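Local coordinates for putative uncharacterized protein TB39.8 (Mycobacterium tuberculosis, PDB 3PO8) that binds phosphothreonine-containing partners through this FHA domain and, as part of full-length FhaA, regulates cell growth and peptidoglycan synthesis by binding MviN, at residues L8-G13 / F35-T40; L47-D52 / D83-G88; A56-L61 / T67-A72. One frame throughout, in Å; residues are numbered along the deposited sequence.

From the N terminus, interaction 1 closes first: strand 4-10 meets the segment from strand 35-36 after the chain has run through strands 17-19 and 23-28. Interaction 2 then opens on strand 47-51 and closes far along the chain on strand 84-87. Interaction 3 is nested inside that loop, joining strand 56-60 to the short strand 68-69. Interactions 1 and 2 are therefore in series, and none cross. In all three, a strand of the antiparallel sheet faces one of the mixed sheet, so together they make up part of the core between the sheets. Leu8 against Ile49 and Leu37 against Leu87 connect interactions 1 and 2; backbone pairing of strands 47-51 and 56-60 joins 2 to 3.

Interaction 1 (L8-G13 / F35-T40); sequences LQLDDG and FRLPDT
Asp39 OD2, two residues beyond the Leu37 that packs on Leu10, is hydrogen-bonded to both His89 N and Ser90 OG, while OD1 of the same carboxylate binds Gly41 N. The OD2 bonds tie Asp39 to the turn that leads into strand 90-98, at this end of the FHA beta sandwich. The loop that follows Asp39 probably helps form the phosphothreonine site, as in other FHA domains. The contact itself is apolar and lies between the two sheets: the nearest CA atoms, Leu8 with Phe35 and Leu10 with Leu37, are 9.0 Å apart, a spacing bridged by side chains alone. Phe35 has CG anti to its backbone N (chi1 -167°), which carries the ring across toward 8-13. Leu8 meets it obliquely, CB lying 4.1 Å from Phe35 CE2, and the two side chains run past each other in opposite directions. Leu10 approaches the far end of the ring, with CG 4.0 Å from Phe35 CZ. Tyr18 adds a second ring, nearly parallel to that of Phe35. Leu37 CD2 sits over the centre of one face of the Phe35 ring, 4.2 Å above its plane, and the same methyl lies 3.8 Å from Leu10 CD1.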
ATOM      1  N   LEU A   8      -5.057   3.724   3.356  1.00 11.75           N
ATOM      2  CA  LEU A   8      -4.897   3.265   1.983  1.00 11.25           C
ATOM      3  C   LEU A   8      -6.306   3.045   1.472  1.00 11.51           C
ATOM      4  O   LEU A   8      -7.054   2.278   2.092  1.00 14.03           O
ATOM      5  CB  LEU A   8      -4.171   1.925   1.961  1.00 11.36           C
ATOM      6  CG  LEU A   8      -2.812   1.812   2.666  1.00 13.18           C
ATOM      7  CD1 LEU A   8      -2.228   0.415   2.490  1.00 15.61           C
ATOM      8  CD2 LEU A   8      -1.899   2.872   2.129  1.00 16.94           C
ATOM      9  N   GLN A   9      -6.696   3.695   0.393  1.00 11.09           N
ATOM     10  CA  GLN A   9      -8.043   3.512  -0.161  1.00 11.66           C
ATOM     11  C   GLN A   9      -7.975   3.038  -1.603  1.00 13.29           C
ATOM     12  O   GLN A   9      -7.318   3.675  -2.443  1.00 11.90           O
ATOM     13  CB  GLN A   9      -8.846   4.815  -0.102  1.00 12.16           C
ATOM     14  CG  GLN A   9     -10.235   4.676  -0.676  1.00 13.89           C
ATOM     15  CD  GLN A   9     -11.125   5.823  -0.324  1.00 17.51           C
ATOM     16  OE1 GLN A   9     -10.737   6.979  -0.447  1.00 21.16           O
ATOM     17  NE2 GLN A   9     -12.349   5.516   0.095  1.00 20.78           N
ATOM     18  N   LEU A  10      -8.616   1.903  -1.896  1.00 15.04           N
ATOM     19  CA  LEU A  10      -8.669   1.387  -3.256  1.00 17.82           C
ATOM     20  C   LEU A  10      -9.507   2.320  -4.098  1.00 19.43           C
ATOM     21  O   LEU A  10     -10.591   2.752  -3.677  1.00 20.35           O
ATOM     22  CB  LEU A  10      -9.278  -0.012  -3.285  1.00 18.47           C
ATOM     23  CG  LEU A  10      -8.353  -1.201  -3.192  1.00 21.26           C
ATOM     24  CD1 LEU A  10      -9.183  -2.469  -3.084  1.00 21.48           C
ATOM     25  CD2 LEU A  10      -7.450  -1.261  -4.405  1.00 20.79           C
ATOM     26  N   ASP A  11      -9.028   2.621  -5.294  1.00 21.68           N
ATOM     27  CA  ASP A  11      -9.723   3.544  -6.179  1.00 23.88           C
ATOM     28  C   ASP A  11     -10.418   2.780  -7.318  1.00 25.34           C
ATOM     29  O   ASP A  11     -10.317   3.162  -8.498  1.00 26.43           O
ATOM     30  CB  ASP A  11      -8.750   4.595  -6.722  1.00 24.76           C
ATOM     31  CG  ASP A  11      -9.463   5.778  -7.347  1.00 27.26           C
ATOM     32  OD1 ASP A  11     -10.670   5.949  -7.077  1.00 32.06           O
ATOM     33  OD2 ASP A  11      -8.830   6.520  -8.130  1.00 31.53           O
ATOM     34  N   ASP A  12     -11.141   1.722  -6.937  1.00 26.40           N
ATOM     35  CA  ASP A  12     -11.893   0.884  -7.880  1.00 27.41           C
ATOM     36  C   ASP A  12     -13.417   1.106  -7.879  1.00 28.17           C
ATOM     37  O   ASP A  12     -14.137   0.449  -8.641  1.00 29.11           O
ATOM     38  CB  ASP A  12     -11.574  -0.597  -7.623  1.00 27.74           C
ATOM     39  CG  ASP A  12     -12.192  -1.132  -6.344  1.00 28.67           C
ATOM     40  OD1 ASP A  12     -12.515  -0.338  -5.436  1.00 27.64           O
ATOM     41  OD2 ASP A  12     -12.352  -2.369  -6.246  1.00 32.14           O
ATOM     42  N   GLY A  13     -13.905   2.018  -7.037  1.00 27.66           N
ATOM     43  CA  GLY A  13     -15.344   2.256  -6.901  1.00 27.84           C
ATOM     44  C   GLY A  13     -15.905   1.730  -5.589  1.00 27.29           C
ATOM     45  O   GLY A  13     -16.948   2.195  -5.126  1.00 28.37           O
ATOM     46  N   PHE A  35      -3.855  -6.308   3.725  1.00 11.61           N
ATOM     47  CA  PHE A  35      -4.779  -5.660   2.794  1.00 11.52           C
ATOM     48  C   PHE A  35      -4.735  -6.524   1.538  1.00 10.63           C
ATOM     49  O   PHE A  35      -3.746  -6.561   0.812  1.00 11.21           O
ATOM     50  CB  PHE A  35      -4.351  -4.216   2.510  1.00 11.71           C
ATOM     51  CG  PHE A  35      -5.387  -3.367   1.825  1.00 12.54           C
ATOM     52  CD1 PHE A  35      -6.750  -3.582   1.979  1.00 14.48           C
ATOM     53  CD2 PHE A  35      -4.985  -2.280   1.077  1.00 12.80           C
ATOM     54  CE1 PHE A  35      -7.682  -2.740   1.359  1.00 15.61           C
ATOM     55  CE2 PHE A  35      -5.904  -1.433   0.480  1.00 15.36           C
ATOM     56  CZ  PHE A  35      -7.250  -1.674   0.620  1.00 15.25           C
ATOM     57  N   ARG A  36      -5.811  -7.268   1.340  1.00 11.39           N
ATOM     58  CA  ARG A  36      -5.874  -8.325   0.342  1.00 11.28           C
ATOM     59  C   ARG A  36      -6.638  -7.838  -0.885  1.00 11.38           C
ATOM     60  O   ARG A  36      -7.764  -7.351  -0.757  1.00 12.16           O
ATOM     61  CB  ARG A  36      -6.527  -9.563   0.951  1.00 11.78           C
ATOM     62  CG  ARG A  36      -6.491 -10.781   0.061  1.00 11.39           C
ATOM     63  CD  ARG A  36      -7.187 -11.923   0.742  1.00 12.44           C
ATOM     64  NE  ARG A  36      -7.065 -13.164  -0.003  1.00 14.22           N
ATOM     65  CZ  ARG A  36      -7.562 -14.318   0.403  1.00 15.41           C
ATOM     66  NH1 ARG A  36      -8.166 -14.398   1.560  1.00 13.54           N
ATOM     67  NH2 ARG A  36      -7.413 -15.396  -0.348  1.00 16.78           N
ATOM     68  N   LEU A  37      -6.026  -7.951  -2.065  1.00 11.79           N
ATOM     69  CA  LEU A  37      -6.596  -7.415  -3.317  1.00 12.83           C
ATOM     70  C   LEU A  37      -6.992  -8.544  -4.273  1.00 12.43           C
ATOM     71  O   LEU A  37      -6.177  -9.414  -4.568  1.00 13.48           O
ATOM     72  CB  LEU A  37      -5.607  -6.487  -4.028  1.00 13.39           C
ATOM     73  CG  LEU A  37      -5.038  -5.322  -3.233  1.00 13.60           C
ATOM     74  CD1 LEU A  37      -4.260  -4.344  -4.102  1.00 15.18           C
ATOM     75  CD2 LEU A  37      -6.086  -4.590  -2.473  1.00 16.11           C
ATOM     76  N   PRO A  38      -8.222  -8.482  -4.811  1.00 13.49           N
ATOM     77  CA  PRO A  38      -8.740  -9.463  -5.743  1.00 14.49           C
ATOM     78  C   PRO A  38      -8.319  -9.117  -7.176  1.00 15.40           C
ATOM     79  O   PRO A  38      -9.115  -8.645  -7.984  1.00 16.15           O
ATOM     80  CB  PRO A  38     -10.236  -9.337  -5.548  1.00 14.87           C
ATOM     81  CG  PRO A  38     -10.426  -7.936  -5.285  1.00 14.42           C
ATOM     82  CD  PRO A  38      -9.293  -7.563  -4.403  1.00 13.21           C
ATOM     83  N   ASP A  39      -7.038  -9.299  -7.436  1.00 15.08           N
ATOM     84  CA  ASP A  39      -6.395  -8.830  -8.666  1.00 14.55           C
ATOM     85  C   ASP A  39      -5.327  -9.837  -9.007  1.00 15.39           C
ATOM     86  O   ASP A  39      -4.376 -10.016  -8.258  1.00 15.21           O
ATOM     87  CB  ASP A  39      -5.812  -7.435  -8.390  1.00 14.42           C
ATOM     88  CG  ASP A  39      -5.189  -6.785  -9.609  1.00 15.20           C
ATOM     89  OD1 ASP A  39      -4.778  -7.484 -10.549  1.00 18.10           O
ATOM     90  OD2 ASP A  39      -5.106  -5.546  -9.629  1.00 18.22           O
ATOM     91  N   THR A  40      -5.486 -10.517 -10.144  1.00 15.76           N
ATOM     92  CA  THR A  40      -4.556 -11.575 -10.511  1.00 16.09           C
ATOM     93  C   THR A  40      -3.196 -11.037 -10.938  1.00 15.63           C
ATOM     94  O   THR A  40      -2.233 -11.793 -11.040  1.00 18.14           O
ATOM     95  CB  THR A  40      -5.117 -12.474 -11.626  1.00 16.46           C
ATOM     96  OG1 THR A  40      -5.472 -11.667 -12.756  1.00 19.49           O
ATOM     97  CG2 THR A  40      -6.330 -13.235 -11.102  1.00 17.91           C
TER

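Interaction 2 (L47-D52 / D83-G88); sequences LEIRWD and DVIRLG
Leu47 and Leu87 lie across each other at about a right angle, with Leu47 CD2 4.0 Å from Leu87 CD1. The same Leu47 methyl also reaches Ile85 CG2, at 3.9 Å, on a slanting approach, so one branch of the leucine touches two successive inward-facing residues of strand 84-87. With chi1 at 63°, Leu47 CG stands between the backbone N and the carbonyl carbon, and from there CD2 meets both partners; Leu87 adopts the same uncommon setting (chi1 65°). Two residues further along strand 47-51, Ile49 meets Ile85 end to end, CD1 to CD1, at 4.2 Å. Ile85 thus serves both partners, giving CG2 to Leu47 and CD1 to Ile49.

These residues lie in the centre of the FHA beta sandwich, each strand from a different sheet. The axes come no closer than 11.0 Å and run roughly antiparallel, at 155°, which leaves the joining to side chains. Ile27 of strand 23-28 and Leu58 of strand 56-60 continue the apolar core.

Alternate residues face the other way. On the outer side of strand 47-51, Arg50 NH1 forms a salt bridge to Glu48 OE2 at 2.7 Å; the oxygen lies in the guanidinium plane but is itself met from above the carboxylate plane. Arg50 NH2 has a second partner in Glu76. On the outer side of strand 84-87, Val84 CG1 lies over one face of the Arg86 guanidinium, toward its rim, and Arg86 NE forms a salt bridge to Glu91 OE2.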
ATOM      1  N   LEU A  47       3.703  -6.089  -1.813  1.00 10.01           N
ATOM      2  CA  LEU A  47       4.499  -5.050  -1.229  1.00 10.25           C
ATOM      3  C   LEU A  47       4.236  -5.020   0.248  1.00  9.67           C
ATOM      4  O   LEU A  47       3.235  -5.551   0.716  1.00 10.66           O
ATOM      5  CB  LEU A  47       4.253  -3.686  -1.889  1.00 11.82           C
ATOM      6  CG  LEU A  47       2.849  -3.109  -1.768  1.00 11.91           C
ATOM      7  CD1 LEU A  47       2.673  -2.328  -0.458  1.00 15.13           C
ATOM      8  CD2 LEU A  47       2.515  -2.163  -2.927  1.00 11.86           C
ATOM      9  N   GLU A  48       5.166  -4.413   0.984  1.00 10.36           N
ATOM     10  CA  GLU A  48       4.992  -4.149   2.387  1.00 11.90           C
ATOM     11  C   GLU A  48       5.058  -2.673   2.632  1.00 10.40           C
ATOM     12  O   GLU A  48       5.783  -1.969   1.959  1.00 11.29           O
ATOM     13  CB  GLU A  48       6.054  -4.886   3.203  1.00 13.76           C
ATOM     14  CG  GLU A  48       7.406  -4.288   3.284  1.00 17.57           C
ATOM     15  CD  GLU A  48       8.267  -4.865   4.434  1.00 19.96           C
ATOM     16  OE1 GLU A  48       7.733  -5.384   5.466  1.00 23.72           O
ATOM     17  OE2 GLU A  48       9.496  -4.768   4.281  1.00 26.53           O
ATOM     18  N   ILE A  49       4.284  -2.201   3.593  1.00  9.78           N
ATOM     19  CA  ILE A  49       4.419  -0.842   4.086  1.00 10.02           C
ATOM     20  C   ILE A  49       4.762  -0.959   5.555  1.00  9.38           C
ATOM     21  O   ILE A  49       4.010  -1.555   6.326  1.00 11.64           O
ATOM     22  CB  ILE A  49       3.188   0.025   3.886  1.00 10.11           C
ATOM     23  CG1 ILE A  49       2.889   0.159   2.390  1.00 11.10           C
ATOM     24  CG2 ILE A  49       3.429   1.407   4.471  1.00 12.53           C
ATOM     25  CD1 ILE A  49       1.546   0.762   2.004  1.00 11.89           C
ATOM     26  N   ARG A  50       5.908  -0.401   5.920  1.00  9.25           N
ATOM     27  CA  ARG A  50       6.406  -0.400   7.285  1.00  9.78           C
ATOM     28  C   ARG A  50       6.068   0.921   7.937  1.00  9.93           C
ATOM     29  O   ARG A  50       6.424   1.952   7.408  1.00 11.11           O
ATOM     30  CB  ARG A  50       7.899  -0.652   7.266  1.00  9.98           C
ATOM     31  CG  ARG A  50       8.200  -2.029   6.654  1.00 12.37           C
ATOM     32  CD  ARG A  50       9.628  -2.506   6.849  1.00 14.86           C
ATOM     33  NE  ARG A  50      10.606  -1.535   6.400  1.00 16.10           N
ATOM     34  CZ  ARG A  50      11.206  -1.530   5.210  1.00 20.58           C
ATOM     35  NH1 ARG A  50      10.931  -2.436   4.294  1.00 22.14           N
ATOM     36  NH2 ARG A  50      12.086  -0.583   4.933  1.00 21.80           N
ATOM     37  N   TRP A  51       5.379   0.872   9.073  1.00 10.77           N
ATOM     38  CA  TRP A  51       4.879   2.074   9.727  1.00 11.32           C
ATOM     39  C   TRP A  51       5.328   2.129  11.180  1.00 12.74           C
ATOM     40  O   TRP A  51       5.158   1.174  11.912  1.00 12.80           O
ATOM     41  CB  TRP A  51       3.355   2.044   9.661  1.00 11.35           C
ATOM     42  CG  TRP A  51       2.641   3.166  10.343  1.00 11.68           C
ATOM     43  CD1 TRP A  51       1.730   3.045  11.347  1.00 14.10           C
ATOM     44  CD2 TRP A  51       2.728   4.565  10.049  1.00 11.89           C
ATOM     45  NE1 TRP A  51       1.261   4.280  11.705  1.00 15.52           N
ATOM     46  CE2 TRP A  51       1.841   5.226  10.908  1.00 14.73           C
ATOM     47  CE3 TRP A  51       3.480   5.330   9.141  1.00 11.94           C
ATOM     48  CZ2 TRP A  51       1.701   6.609  10.906  1.00 14.10           C
ATOM     49  CZ3 TRP A  51       3.313   6.703   9.117  1.00 13.26           C
ATOM     50  CH2 TRP A  51       2.432   7.329  10.003  1.00 14.65           C
ATOM     51  N   ASP A  52       5.873   3.259  11.608  1.00 15.23           N
ATOM     52  CA  ASP A  52       6.280   3.411  13.008  1.00 17.16           C
ATOM     53  C   ASP A  52       5.532   4.547  13.682  1.00 17.59           C
ATOM     54  O   ASP A  52       6.009   5.085  14.680  1.00 19.62           O
ATOM     55  CB  ASP A  52       7.770   3.702  13.089  1.00 17.78           C
ATOM     56  CG  ASP A  52       8.106   5.114  12.634  1.00 19.55           C
ATOM     57  OD1 ASP A  52       7.293   5.700  11.875  1.00 15.50           O
ATOM     58  OD2 ASP A  52       9.176   5.635  13.029  1.00 23.99           O
ATOM     59  N   ASP A  83       0.059  10.196  -2.253  1.00 11.32           N
ATOM     60  CA  ASP A  83       0.714   9.258  -3.166  1.00 11.34           C
ATOM     61  C   ASP A  83      -0.270   8.235  -3.672  1.00 11.68           C
ATOM     62  O   ASP A  83      -1.201   7.845  -2.963  1.00 12.00           O
ATOM     63  CB  ASP A  83       1.891   8.557  -2.496  1.00 11.43           C
ATOM     64  CG  ASP A  83       3.135   9.446  -2.378  1.00 12.78           C
ATOM     65  OD1 ASP A  83       3.173  10.580  -2.922  1.00 17.79           O
ATOM     66  OD2 ASP A  83       4.123   8.980  -1.750  1.00 16.48           O
ATOM     67  N   VAL A  84      -0.081   7.836  -4.919  1.00 11.04           N
ATOM     68  CA  VAL A  84      -0.927   6.831  -5.534  1.00 11.53           C
ATOM     69  C   VAL A  84      -0.073   5.631  -5.896  1.00 10.91           C
ATOM     70  O   VAL A  84       0.885   5.723  -6.695  1.00 11.33           O
ATOM     71  CB  VAL A  84      -1.697   7.376  -6.748  1.00 11.87           C
ATOM     72  CG1 VAL A  84      -2.556   6.287  -7.351  1.00 13.11           C
ATOM     73  CG2 VAL A  84      -2.581   8.550  -6.302  1.00 12.65           C
ATOM     74  N   ILE A  85      -0.387   4.519  -5.234  1.00  9.88           N
ATOM     75  CA  ILE A  85       0.327   3.251  -5.472  1.00  9.46           C
ATOM     76  C   ILE A  85      -0.390   2.457  -6.548  1.00 10.48           C
ATOM     77  O   ILE A  85      -1.592   2.294  -6.471  1.00 10.83           O
ATOM     78  CB  ILE A  85       0.397   2.400  -4.190  1.00  9.12           C
ATOM     79  CG1 ILE A  85       1.010   3.199  -3.040  1.00 10.64           C
ATOM     80  CG2 ILE A  85       1.175   1.104  -4.488  1.00  9.95           C
ATOM     81  CD1 ILE A  85       0.643   2.612  -1.708  1.00 12.39           C
ATOM     82  N   ARG A  86       0.328   1.957  -7.544  1.00 10.82           N
ATOM     83  CA  ARG A  86      -0.273   1.092  -8.548  1.00 11.21           C
ATOM     84  C   ARG A  86       0.388  -0.257  -8.568  1.00 11.09           C
ATOM     85  O   ARG A  86       1.606  -0.371  -8.527  1.00 11.36           O
ATOM     86  CB  ARG A  86      -0.221   1.726  -9.918  1.00 11.47           C
ATOM     87  CG  ARG A  86      -1.151   2.896 -10.007  1.00 14.79           C
ATOM     88  CD  ARG A  86      -1.072   3.613 -11.344  1.00 17.56           C
ATOM     89  NE  ARG A  86      -2.029   4.718 -11.370  1.00 19.91           N
ATOM     90  CZ  ARG A  86      -1.806   5.963 -10.941  1.00 21.10           C
ATOM     91  NH1 ARG A  86      -0.623   6.337 -10.466  1.00 19.60           N
ATOM     92  NH2 ARG A  86      -2.796   6.865 -11.005  1.00 24.42           N
ATOM     93  N   LEU A  87      -0.451  -1.271  -8.578  1.00 11.25           N
ATOM     94  CA  LEU A  87       0.002  -2.646  -8.580  1.00 11.33           C
ATOM     95  C   LEU A  87      -1.063  -3.449  -9.253  1.00 11.89           C
ATOM     96  O   LEU A  87      -2.250  -3.245  -9.014  1.00 11.69           O
ATOM     97  CB  LEU A  87       0.241  -3.145  -7.151  1.00 11.53           C
ATOM     98  CG  LEU A  87      -0.912  -3.270  -6.162  1.00 12.34           C
ATOM     99  CD1 LEU A  87      -0.435  -4.034  -4.920  1.00 14.61           C
ATOM    100  CD2 LEU A  87      -1.511  -1.923  -5.739  1.00 14.26           C
ATOM    101  N   GLY A  88      -0.654  -4.367 -10.106  1.00 13.56           N
ATOM    102  CA  GLY A  88      -1.602  -5.054 -10.952  1.00 14.74           C
ATOM    103  C   GLY A  88      -2.474  -4.072 -11.702  1.00 15.34           C
ATOM    104  O   GLY A  88      -1.978  -3.167 -12.370  1.00 16.79           O
TER

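Interaction 3 (A56-L61 / T67-A72); sequences ALLADL and TTVNNA
The polar link between Asp60 and Thr67 is a single hydrogen bond, donated by Thr67 OG1 to Asp60 OD2 at 2.8 Å. Asp60 OD2 accepts through its anti lone pair, directed away from OD1. Asp60 CG lies anti to the backbone N (chi1 -179°), extending the carboxylate toward the threonine, whose side chain passes it in the opposite direction. OD2 is gripped twice, because Ser63 OG also hydrogen-bonds to it. The bonds therefore tie together the base of the short loop joining the segments, a loop that in FHA domains generally borders the phosphopeptide site and probably does so here.

Apolar contacts are looser. Leu58 spreads its two methyls over alternate residues of the other segment: CD1 lies 4.3 Å from Val69 CG2, and CD2 is equally far from Thr67 CG2. Thr67 thus turns its hydroxyl to Asp60 and its methyl to the core.

Backbone bonding shapes the far end of 67-72. Ala72 N to Val69 O closes a type I' turn, and with Val69 N to Ala72 O, each 2.9 Å, it makes Val69 and Ala72 the hydrogen-bonded pair of a two-residue hairpin, with Asn70 and Asn71 at positive phi. Asn70 OD1 accepts from Val84 N and Asn70 ND2 donates to Asp83 OD1.

Strand 56-60 lies between strands 47-51 and 76-78 in the mixed sheet, while strand 68-69 sits between 84-87 and 72-73 in the antiparallel sheet facing it.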
ATOM      1  N   ALA A  56       6.054   6.139   6.793  1.00 11.33           N
ATOM      2  CA  ALA A  56       5.586   4.959   6.103  1.00 10.47           C
ATOM      3  C   ALA A  56       6.535   4.657   4.974  1.00 10.20           C
ATOM      4  O   ALA A  56       6.653   5.440   4.043  1.00 11.42           O
ATOM      5  CB  ALA A  56       4.183   5.200   5.547  1.00 11.38           C
ATOM      6  N   LEU A  57       7.217   3.522   5.067  1.00  9.68           N
ATOM      7  CA  LEU A  57       8.156   3.065   4.048  1.00 10.72           C
ATOM      8  C   LEU A  57       7.559   1.905   3.279  1.00 11.07           C
ATOM      9  O   LEU A  57       7.258   0.838   3.841  1.00 11.64           O
ATOM     10  CB  LEU A  57       9.462   2.626   4.675  1.00 11.21           C
ATOM     11  CG  LEU A  57      10.194   3.684   5.460  1.00 13.91           C
ATOM     12  CD1 LEU A  57      11.435   3.043   6.024  1.00 16.96           C
ATOM     13  CD2 LEU A  57      10.559   4.863   4.586  1.00 17.21           C
ATOM     14  N   LEU A  58       7.400   2.091   1.988  1.00 10.12           N
ATOM     15  CA  LEU A  58       6.905   1.059   1.096  1.00 10.45           C
ATOM     16  C   LEU A  58       8.051   0.269   0.477  1.00 10.79           C
ATOM     17  O   LEU A  58       9.048   0.830   0.072  1.00 11.46           O
ATOM     18  CB  LEU A  58       6.039   1.702   0.004  1.00 10.62           C
ATOM     19  CG  LEU A  58       5.468   0.775  -1.069  1.00 11.20           C
ATOM     20  CD1 LEU A  58       4.096   1.311  -1.521  1.00 12.92           C
ATOM     21  CD2 LEU A  58       6.426   0.600  -2.246  1.00 13.12           C
ATOM     22  N   ALA A  59       7.908  -1.036   0.353  1.00 10.31           N
ATOM     23  CA  ALA A  59       8.897  -1.877  -0.309  1.00 10.79           C
ATOM     24  C   ALA A  59       8.206  -2.906  -1.190  1.00 10.78           C
ATOM     25  O   ALA A  59       7.352  -3.661  -0.715  1.00 10.24           O
ATOM     26  CB  ALA A  59       9.769  -2.572   0.716  1.00 11.82           C
ATOM     27  N   ASP A  60       8.562  -2.964  -2.470  1.00 11.12           N
ATOM     28  CA  ASP A  60       8.114  -4.014  -3.343  1.00 12.11           C
ATOM     29  C   ASP A  60       8.763  -5.306  -2.895  1.00 13.06           C
ATOM     30  O   ASP A  60       9.951  -5.322  -2.613  1.00 14.16           O
ATOM     31  CB  ASP A  60       8.515  -3.703  -4.782  1.00 12.44           C
ATOM     32  CG  ASP A  60       8.043  -4.773  -5.740  1.00 13.41           C
ATOM     33  OD1 ASP A  60       8.820  -5.716  -6.000  1.00 17.53           O
ATOM     34  OD2 ASP A  60       6.883  -4.697  -6.202  1.00 14.55           O
ATOM     35  N   LEU A  61       7.993  -6.378  -2.809  1.00 12.73           N
ATOM     36  CA  LEU A  61       8.497  -7.667  -2.312  1.00 13.95           C
ATOM     37  C   LEU A  61       8.837  -8.590  -3.458  1.00 15.43           C
ATOM     38  O   LEU A  61       8.302  -9.694  -3.534  1.00 16.42           O
ATOM     39  CB  LEU A  61       7.467  -8.322  -1.387  1.00 13.18           C
ATOM     40  CG  LEU A  61       7.143  -7.558  -0.110  1.00 12.48           C
ATOM     41  CD1 LEU A  61       6.004  -8.173   0.658  1.00 13.27           C
ATOM     42  CD2 LEU A  61       8.402  -7.473   0.761  1.00 14.41           C
ATOM     43  N   THR A  67       5.735  -2.548  -8.722  1.00 11.89           N
ATOM     44  CA  THR A  67       4.935  -1.550  -8.038  1.00 11.54           C
ATOM     45  C   THR A  67       5.376  -0.188  -8.536  1.00 11.83           C
ATOM     46  O   THR A  67       6.552   0.042  -8.753  1.00 11.76           O
ATOM     47  CB  THR A  67       5.126  -1.638  -6.499  1.00 12.07           C
ATOM     48  OG1 THR A  67       4.759  -2.942  -6.050  1.00 13.58           O
ATOM     49  CG2 THR A  67       4.302  -0.605  -5.767  1.00 12.84           C
ATOM     50  N   THR A  68       4.435   0.728  -8.709  1.00 10.78           N
ATOM     51  CA  THR A  68       4.779   2.130  -8.942  1.00 11.01           C
ATOM     52  C   THR A  68       4.121   3.029  -7.923  1.00 10.02           C
ATOM     53  O   THR A  68       3.087   2.707  -7.351  1.00 10.13           O
ATOM     54  CB  THR A  68       4.403   2.659 -10.338  1.00 11.59           C
ATOM     55  OG1 THR A  68       2.986   2.684 -10.489  1.00 12.90           O
ATOM     56  CG2 THR A  68       4.966   1.784 -11.417  1.00 11.79           C
ATOM     57  N   VAL A  69       4.775   4.144  -7.665  1.00 10.08           N
ATOM     58  CA  VAL A  69       4.180   5.211  -6.863  1.00 10.11           C
ATOM     59  C   VAL A  69       4.255   6.482  -7.689  1.00 10.41           C
ATOM     60  O   VAL A  69       5.322   6.836  -8.190  1.00 11.00           O
ATOM     61  CB  VAL A  69       4.853   5.407  -5.486  1.00 10.08           C
ATOM     62  CG1 VAL A  69       4.120   6.512  -4.668  1.00 10.88           C
ATOM     63  CG2 VAL A  69       4.888   4.110  -4.717  1.00 10.54           C
ATOM     64  N   ASN A  70       3.095   7.120  -7.864  1.00 10.85           N
ATOM     65  CA  ASN A  70       2.984   8.313  -8.704  1.00 12.15           C
ATOM     66  C   ASN A  70       3.576   8.033 -10.072  1.00 12.24           C
ATOM     67  O   ASN A  70       4.302   8.863 -10.636  1.00 12.76           O
ATOM     68  CB  ASN A  70       3.626   9.517  -8.027  1.00 11.96           C
ATOM     69  CG  ASN A  70       2.977   9.836  -6.689  1.00 11.32           C
ATOM     70  OD1 ASN A  70       1.822   9.472  -6.434  1.00 12.07           O
ATOM     71  ND2 ASN A  70       3.705  10.529  -5.838  1.00 14.39           N
ATOM     72  N   ASN A  71       3.275   6.826 -10.576  1.00 12.52           N
ATOM     73  CA  ASN A  71       3.720   6.310 -11.866  1.00 14.15           C
ATOM     74  C   ASN A  71       5.230   6.174 -12.028  1.00 15.00           C
ATOM     75  O   ASN A  71       5.732   6.160 -13.152  1.00 18.43           O
ATOM     76  CB  ASN A  71       3.125   7.144 -13.006  1.00 14.36           C
ATOM     77  CG  ASN A  71       1.597   7.006 -13.113  1.00 16.83           C
ATOM     78  OD1 ASN A  71       1.057   5.890 -13.035  1.00 15.94           O
ATOM     79  ND2 ASN A  71       0.919   8.121 -13.280  1.00 17.53           N
ATOM     80  N   ALA A  72       5.948   6.091 -10.909  1.00 14.61           N
ATOM     81  CA  ALA A  72       7.397   5.868 -10.897  1.00 14.97           C
ATOM     82  C   ALA A  72       7.658   4.454 -10.403  1.00 13.95           C
ATOM     83  O   ALA A  72       7.089   4.054  -9.411  1.00 13.12           O
ATOM     84  CB  ALA A  72       8.046   6.853  -9.954  1.00 15.79           C
TER